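Local coordinates for protein pectate lyase (Paenibacillus sp. 0602, PDB 5GT5) that cleaves polygalacturonate by beta-elimination, and probably methylated pectins too, acting within the chain and likely with calcium as cofactor, at residues 136-141 and 317-322; 210-215 and 219-224; 237-242 and 302-307. The protein carries 1 engineered substitution. All blocks are in the same frame, centred on the assembly; numbering follows the deposited sequence.

Interaction 1. Residues 136-141 and 317-322; sequences WEWDES and YKFGIT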
# COMPACT_ATOMS: atom_id res chain seq x y z
N TRP A 136 -1.55 -30.25 -10.86
CA TRP A 136 -0.27 -30.96 -10.84
C TRP A 136 -0.28 -32.03 -11.92
O TRP A 136 -1.32 -32.64 -12.16
CB TRP A 136 0.00 -31.60 -9.47
CG TRP A 136 1.27 -32.46 -9.43
CD1 TRP A 136 2.54 -32.05 -9.10
CD2 TRP A 136 1.37 -33.86 -9.74
NE1 TRP A 136 3.42 -33.12 -9.18
CE2 TRP A 136 2.72 -34.24 -9.58
CE3 TRP A 136 0.43 -34.82 -10.15
CZ2 TRP A 136 3.16 -35.54 -9.81
CZ3 TRP A 136 0.85 -36.12 -10.37
CH2 TRP A 136 2.20 -36.47 -10.22
N GLU A 137 0.87 -32.27 -12.55
CA GLU A 137 1.09 -33.46 -13.38
C GLU A 137 2.54 -33.86 -13.24
O GLU A 137 3.36 -33.09 -12.76
CB GLU A 137 0.70 -33.22 -14.84
CG GLU A 137 1.65 -32.25 -15.58
CD GLU A 137 1.35 -32.19 -17.06
OE1 GLU A 137 0.29 -32.72 -17.49
OE2 GLU A 137 2.18 -31.61 -17.79
N TRP A 138 2.83 -35.10 -13.61
CA TRP A 138 4.17 -35.66 -13.58
C TRP A 138 5.11 -34.94 -14.55
O TRP A 138 4.72 -34.58 -15.66
CB TRP A 138 4.02 -37.15 -13.92
CG TRP A 138 5.31 -37.93 -14.06
CD1 TRP A 138 5.99 -38.18 -15.22
CD2 TRP A 138 6.05 -38.60 -13.01
NE1 TRP A 138 7.10 -38.96 -14.96
CE2 TRP A 138 7.15 -39.24 -13.62
CE3 TRP A 138 5.86 -38.73 -11.63
CZ2 TRP A 138 8.09 -39.97 -12.89
CZ3 TRP A 138 6.79 -39.50 -10.89
CH2 TRP A 138 7.90 -40.10 -11.53
N ASP A 139 6.35 -34.75 -14.13
CA ASP A 139 7.32 -34.07 -14.98
C ASP A 139 8.32 -35.01 -15.66
O ASP A 139 9.30 -35.44 -15.03
CB ASP A 139 8.10 -33.06 -14.15
CG ASP A 139 9.22 -32.44 -14.93
OD1 ASP A 139 9.12 -32.33 -16.18
OD2 ASP A 139 10.25 -32.09 -14.28
N GLU A 140 8.10 -35.28 -16.95
CA GLU A 140 9.14 -35.88 -17.77
C GLU A 140 10.07 -34.85 -18.40
O GLU A 140 11.30 -35.07 -18.46
CB GLU A 140 8.53 -36.71 -18.88
CG GLU A 140 7.85 -37.99 -18.39
CD GLU A 140 8.83 -39.10 -18.04
OE1 GLU A 140 9.97 -39.13 -18.61
OE2 GLU A 140 8.47 -39.97 -17.20
N SER A 141 9.52 -33.73 -18.87
CA SER A 141 10.28 -32.76 -19.67
C SER A 141 11.53 -32.25 -18.99
O SER A 141 12.60 -32.13 -19.62
CB SER A 141 9.37 -31.59 -20.05
OG SER A 141 10.06 -30.68 -20.88
N TYR A 317 18.19 -37.79 -13.00
CA TYR A 317 16.81 -37.56 -12.56
C TYR A 317 16.77 -37.03 -11.13
O TYR A 317 17.60 -37.39 -10.30
CB TYR A 317 16.01 -38.84 -12.62
CG TYR A 317 15.81 -39.37 -14.01
CD1 TYR A 317 15.20 -38.58 -14.99
CD2 TYR A 317 16.20 -40.67 -14.37
CE1 TYR A 317 15.00 -39.05 -16.29
CE2 TYR A 317 16.01 -41.15 -15.66
CZ TYR A 317 15.39 -40.35 -16.61
OH TYR A 317 15.18 -40.80 -17.89
N LYS A 318 15.81 -36.16 -10.86
CA LYS A 318 15.49 -35.74 -9.51
C LYS A 318 14.20 -36.44 -9.10
O LYS A 318 13.14 -36.19 -9.67
CB LYS A 318 15.29 -34.22 -9.45
CG LYS A 318 14.85 -33.68 -8.12
CD LYS A 318 14.70 -32.15 -8.20
CE LYS A 318 13.74 -31.58 -7.15
NZ LYS A 318 12.34 -31.37 -7.73
N PHE A 319 14.29 -37.31 -8.12
CA PHE A 319 13.13 -38.03 -7.58
C PHE A 319 13.39 -38.45 -6.17
O PHE A 319 14.17 -39.38 -5.91
CB PHE A 319 12.77 -39.24 -8.43
CG PHE A 319 11.44 -39.84 -8.06
CD1 PHE A 319 10.26 -39.18 -8.38
CD2 PHE A 319 11.37 -41.02 -7.33
CE1 PHE A 319 9.03 -39.72 -8.00
CE2 PHE A 319 10.16 -41.53 -6.93
CZ PHE A 319 8.98 -40.88 -7.29
N GLY A 320 12.70 -37.81 -5.23
CA GLY A 320 12.94 -38.06 -3.82
C GLY A 320 12.18 -37.10 -2.93
O GLY A 320 11.23 -36.45 -3.39
N ILE A 321 12.61 -37.01 -1.68
CA ILE A 321 11.92 -36.22 -0.66
C ILE A 321 12.85 -35.13 -0.14
O ILE A 321 13.82 -35.41 0.55
CB ILE A 321 11.47 -37.11 0.49
CG1 ILE A 321 10.53 -38.21 -0.02
CG2 ILE A 321 10.80 -36.31 1.60
CD1 ILE A 321 9.21 -37.70 -0.56
N THR A 322 12.56 -33.87 -0.49
CA THR A 322 13.25 -32.75 0.14
C THR A 322 12.58 -32.58 1.49
O THR A 322 11.38 -32.87 1.63
CB THR A 322 13.11 -31.51 -0.74
OG1 THR A 322 13.83 -31.79 -1.95
CG2 THR A 322 13.69 -30.25 -0.08
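Glu140 OE2 accepts two N-H groups, and one of them comes from Trp138, the residue that meets Phe319 across this contact. Trp138 NE1 lies 2.8 Å from Glu140 OE2 in a fairly straight bond, with an N-H...O angle of 162°; the oxygen sits close to the indole plane, whereas the donor reaches it from above the carboxylate plane. The second N-H is the backbone amide of Tyr221, while Glu140 OE1 takes that of Met220. Both amides belong to the first turn of helix 219-225, whose dipole would probably favour the negative charge. Pinned at its nitrogen, the indole is held against rotation and offers its benzo end to Phe319. With CG trans to the backbone N (chi1 175°), the Trp138 side chain brings that end to Phe319, with Trp138 CZ3 and CH2 each about 3.7 Å from Phe319 CE1. The ring planes are inclined at 54°, so the two aromatics meet obliquely through a few carbons instead of overlapping broadly. Both segments are loops in the excursions from the right-handed parallel beta-helix of polysaccharide lyase family 1: 136-141 follows strand 131-133, and loop 317-322 precedes strand 324-329. Around them, Trp138 rests on Met211 of helix 203-212, Leu224 of helix 219-225 and Ile236 of helix 233-241, and Phe319 packs on Met220 and Ile239, placing the aromatic pair among three consecutive helices.

Interaction 2. Residues 210-215 and 219-224; sequences EMEANK and PMYNYL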
# COMPACT_ATOMS: atom_id res chain seq x y z
N GLU A 210 -1.89 -44.15 -15.55
CA GLU A 210 -1.75 -43.90 -16.98
C GLU A 210 -0.36 -44.31 -17.46
O GLU A 210 -0.21 -44.95 -18.51
CB GLU A 210 -2.04 -42.42 -17.29
CG GLU A 210 -1.90 -42.00 -18.77
CD GLU A 210 -2.96 -42.61 -19.67
OE1 GLU A 210 -4.10 -42.86 -19.20
OE2 GLU A 210 -2.63 -42.86 -20.86
N MET A 211 0.66 -43.96 -16.69
CA MET A 211 2.02 -44.26 -17.11
C MET A 211 2.34 -45.73 -16.98
O MET A 211 3.08 -46.27 -17.81
CB MET A 211 3.02 -43.39 -16.32
CG MET A 211 2.77 -41.89 -16.58
SD MET A 211 4.06 -40.84 -15.90
CE MET A 211 3.82 -41.10 -14.16
N GLU A 212 1.81 -46.37 -15.95
CA GLU A 212 2.05 -47.80 -15.73
C GLU A 212 1.55 -48.62 -16.91
O GLU A 212 2.15 -49.64 -17.24
CB GLU A 212 1.43 -48.24 -14.39
CG GLU A 212 1.67 -49.70 -14.03
CD GLU A 212 3.11 -50.03 -13.69
OE1 GLU A 212 3.93 -49.11 -13.48
OE2 GLU A 212 3.42 -51.24 -13.59
N ALA A 213 0.49 -48.15 -17.55
CA ALA A 213 -0.11 -48.82 -18.70
C ALA A 213 0.62 -48.54 -20.00
O ALA A 213 0.34 -49.17 -21.03
CB ALA A 213 -1.58 -48.41 -18.82
N ASN A 214 1.54 -47.58 -19.99
CA ASN A 214 2.16 -47.12 -21.21
C ASN A 214 3.60 -46.70 -20.91
O ASN A 214 4.02 -45.60 -21.26
CB ASN A 214 1.39 -45.90 -21.78
CG ASN A 214 -0.08 -46.21 -22.10
OD1 ASN A 214 -0.38 -46.79 -23.14
ND2 ASN A 214 -1.00 -45.77 -21.22
N LYS A 215 4.35 -47.58 -20.26
CA LYS A 215 5.64 -47.18 -19.68
C LYS A 215 6.66 -46.58 -20.65
O LYS A 215 7.40 -45.65 -20.29
CB LYS A 215 6.30 -48.32 -18.90
CG LYS A 215 5.67 -48.62 -17.56
CD LYS A 215 6.48 -49.70 -16.84
CE LYS A 215 5.61 -50.55 -15.94
NZ LYS A 215 4.70 -51.45 -16.67
N PRO A 219 9.85 -41.93 -20.17
CA PRO A 219 11.19 -42.49 -19.90
C PRO A 219 11.66 -42.42 -18.44
O PRO A 219 12.25 -43.40 -17.95
CB PRO A 219 12.12 -41.66 -20.79
CG PRO A 219 11.22 -41.05 -21.84
CD PRO A 219 9.85 -40.93 -21.26
N MET A 220 11.40 -41.32 -17.74
CA MET A 220 11.79 -41.26 -16.34
C MET A 220 11.01 -42.25 -15.49
O MET A 220 11.61 -42.99 -14.70
CB MET A 220 11.58 -39.84 -15.80
CG MET A 220 11.95 -39.72 -14.33
SD MET A 220 11.69 -38.01 -13.86
CE MET A 220 11.86 -38.15 -12.11
N TYR A 221 9.69 -42.25 -15.62
CA TYR A 221 8.86 -43.21 -14.91
C TYR A 221 9.32 -44.64 -15.21
O TYR A 221 9.50 -45.48 -14.28
CB TYR A 221 7.39 -43.01 -15.28
CG TYR A 221 6.49 -43.98 -14.54
CD1 TYR A 221 6.14 -43.75 -13.22
CD2 TYR A 221 6.05 -45.15 -15.15
CE1 TYR A 221 5.36 -44.66 -12.52
CE2 TYR A 221 5.25 -46.05 -14.47
CZ TYR A 221 4.89 -45.80 -13.16
OH TYR A 221 4.13 -46.69 -12.44
N ASN A 222 9.55 -44.91 -16.49
CA ASN A 222 10.01 -46.24 -16.90
C ASN A 222 11.34 -46.61 -16.24
O ASN A 222 11.50 -47.71 -15.70
CB ASN A 222 10.11 -46.29 -18.44
CG ASN A 222 10.32 -47.69 -18.97
OD1 ASN A 222 9.65 -48.65 -18.57
ND2 ASN A 222 11.28 -47.83 -19.89
N TYR A 223 12.27 -45.67 -16.19
CA TYR A 223 13.54 -45.92 -15.54
C TYR A 223 13.37 -46.21 -14.04
O TYR A 223 13.99 -47.11 -13.50
CB TYR A 223 14.45 -44.72 -15.75
CG TYR A 223 15.80 -44.90 -15.14
CD1 TYR A 223 16.73 -45.77 -15.69
CD2 TYR A 223 16.16 -44.22 -13.97
CE1 TYR A 223 17.98 -45.93 -15.11
CE2 TYR A 223 17.41 -44.38 -13.38
CZ TYR A 223 18.30 -45.26 -13.94
OH TYR A 223 19.54 -45.42 -13.33
N LEU A 224 12.55 -45.41 -13.37
CA LEU A 224 12.31 -45.61 -11.94
C LEU A 224 11.73 -46.99 -11.64
O LEU A 224 12.06 -47.59 -10.61
CB LEU A 224 11.39 -44.53 -11.40
CG LEU A 224 11.92 -43.10 -11.49
CD1 LEU A 224 10.78 -42.15 -11.10
CD2 LEU A 224 13.16 -42.94 -10.57
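Pro219 opens helix 219-225 beside Lys215, which it barely brushes; the real engagement starts two residues later, at Tyr221. Its CG is antiperiplanar to the main-chain nitrogen (chi1 -179°), which sends the ring toward helix 203-212. There Met211 lies over one face, its CB 4.0 Å from the centroid of the Tyr221 ring in a CH-pi contact. The thioether bends back so that Met211 CE reaches Tyr221 CD1 at 3.6 Å, while Met211 SD stands obliquely 4.8 Å from the Tyr221 ring centroid, a Met-aromatic contact. At the far end of the ring, Tyr221 OH donates to Glu212 OE1 over 2.6 Å, meeting the anti side of a carboxylate turned 84° from the ring. Arg225 forms a salt bridge with the same oxygen, and Lys215 NZ makes one to Glu212 OE2 that includes a weak hydrogen bond. A phenylalanine in place of Tyr221 would lack the hydroxyl, and the Glu212 carboxylate is likely to be less firmly fixed without that bond. The two helices are joined by a short turn, in an excursion from the right-handed parallel beta-helix of polysaccharide lyase family 1. Lys215 CG touches the ring edge, 4.0 Å from Tyr221 CE2. Asn222 follows, its CB packed 3.3 Å from Lys215 O and its OD1 beside the lysine's aliphatic stem. Beyond it, Tyr223 and Leu224 turn to other neighbours, among them Ala311, whose carbonyl bonds Tyr223 OH, and Ile236.

Interaction 3. Residues 237-242 and 302-307; sequences IAISGS and TRITSG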
# COMPACT_ATOMS: atom_id res chain seq x y z
N ILE A 237 3.78 -43.60 -6.31
CA ILE A 237 2.64 -42.83 -5.84
C ILE A 237 2.91 -42.24 -4.44
O ILE A 237 2.64 -41.05 -4.21
CB ILE A 237 1.41 -43.75 -5.80
CG1 ILE A 237 0.94 -44.03 -7.23
CG2 ILE A 237 0.28 -43.14 -4.97
CD1 ILE A 237 -0.02 -45.22 -7.29
N ALA A 238 3.48 -43.02 -3.53
CA ALA A 238 3.75 -42.51 -2.18
C ALA A 238 4.77 -41.37 -2.18
O ALA A 238 4.59 -40.38 -1.46
CB ALA A 238 4.25 -43.65 -1.27
N ILE A 239 5.84 -41.52 -2.96
CA ILE A 239 6.90 -40.52 -3.00
C ILE A 239 6.39 -39.24 -3.71
O ILE A 239 6.76 -38.11 -3.34
CB ILE A 239 8.19 -41.08 -3.64
CG1 ILE A 239 8.76 -42.22 -2.77
CG2 ILE A 239 9.20 -39.96 -3.93
CD1 ILE A 239 9.60 -43.21 -3.54
N SER A 240 5.53 -39.41 -4.70
CA SER A 240 4.96 -38.27 -5.43
C SER A 240 3.83 -37.61 -4.67
O SER A 240 3.37 -36.57 -5.10
CB SER A 240 4.40 -38.71 -6.78
OG SER A 240 5.39 -39.29 -7.60
N GLY A 241 3.39 -38.19 -3.56
CA GLY A 241 2.24 -37.64 -2.85
C GLY A 241 2.49 -36.30 -2.20
O GLY A 241 1.60 -35.45 -2.18
N SER A 242 3.67 -36.10 -1.65
CA SER A 242 3.99 -34.81 -1.02
C SER A 242 4.20 -33.69 -2.04
O SER A 242 4.54 -33.92 -3.19
CB SER A 242 5.20 -34.93 -0.10
OG SER A 242 6.29 -35.54 -0.74
N THR A 302 11.59 -43.64 3.27
CA THR A 302 12.12 -44.96 3.64
C THR A 302 12.07 -45.95 2.48
O THR A 302 12.77 -46.98 2.51
CB THR A 302 11.38 -45.59 4.85
OG1 THR A 302 10.05 -45.98 4.47
CG2 THR A 302 11.39 -44.64 6.06
N ARG A 303 11.27 -45.65 1.45
CA ARG A 303 11.17 -46.50 0.27
C ARG A 303 12.33 -46.32 -0.68
O ARG A 303 12.49 -47.12 -1.61
CB ARG A 303 9.83 -46.23 -0.48
CG ARG A 303 8.57 -46.42 0.37
CD ARG A 303 7.38 -45.84 -0.37
NE ARG A 303 6.13 -45.95 0.39
CZ ARG A 303 5.17 -46.84 0.14
NH1 ARG A 303 5.29 -47.71 -0.86
NH2 ARG A 303 4.07 -46.82 0.87
N ILE A 304 13.16 -45.29 -0.47
CA ILE A 304 14.31 -45.09 -1.34
C ILE A 304 15.59 -45.37 -0.55
O ILE A 304 15.97 -44.58 0.29
CB ILE A 304 14.40 -43.67 -1.95
CG1 ILE A 304 13.08 -43.27 -2.62
CG2 ILE A 304 15.54 -43.60 -2.98
CD1 ILE A 304 13.05 -41.78 -3.10
N THR A 305 16.23 -46.50 -0.81
CA THR A 305 17.47 -46.79 -0.13
C THR A 305 18.61 -46.01 -0.76
O THR A 305 18.46 -45.43 -1.84
CB THR A 305 17.82 -48.28 -0.18
OG1 THR A 305 18.13 -48.63 -1.54
CG2 THR A 305 16.67 -49.14 0.35
N SER A 306 19.77 -46.01 -0.10
CA SER A 306 20.92 -45.29 -0.61
C SER A 306 21.29 -45.71 -2.02
O SER A 306 21.58 -44.87 -2.87
CB SER A 306 22.13 -45.45 0.32
OG SER A 306 21.81 -45.03 1.62
N GLY A 307 21.29 -47.02 -2.29
CA GLY A 307 21.64 -47.49 -3.61
C GLY A 307 20.61 -47.11 -4.66
O GLY A 307 20.96 -46.84 -5.81
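Ile239 and Ile304 form the tight, buried half of this contact. The delta methyl does the touching: Ile239 CD1 lies 3.6 Å from Ile304 CG1, and also within 3.8 Å of Ile304 CD1, the two branched chains crossing at a slant. Ile239 also rests on Ala300 of helix 295-301 and on Phe319, which continues the apolar packing inward. The other half lies toward solvent and is of a different kind. Exposed Arg303 stretches out from CG to NE (chi2 168°, chi3 -178°), which brings its guanidinium over the small side chain of Ala238. The alanine methyl sits against one face of that flat group, off toward its rim, with Ala238 CB 3.4 Å from Arg303 NE and 3.6 Å from Arg303 CZ. The charge finds its mate one turn earlier on the same helix, where Asp235 makes a salt bridge with Arg303 NH1, so the guanidinium is paired with the carboxylate while the methyl covers part of one face. Just past the contact, Thr305 takes the N-cap position of helix 306-314. Helix 233-241 is thus packed against the linker between helices 295-301 and 306-314, both parts of the helical excursions that decorate the right-handed parallel beta-helix of pectate lyases.

Read from the N terminus, the chain first lays down the loop 136-141, whose partner 317-322 arrives 176 residues later; interaction 1 therefore closes the longest loop, and the other two contacts are nested within it. Interaction 2 closes first, joining helix 203-212 to helix 219-225 across a short connection, with three residues between the two segments. Only then does interaction 3 open, so these two stand in series and do not touch. It runs from helix 233-241 to the linker before helix 306-314, enclosing strand 262-271 of the beta-helix. Interaction 1 touches both of the others, linking the helices on this side of the chain to two loops that lead back to strands.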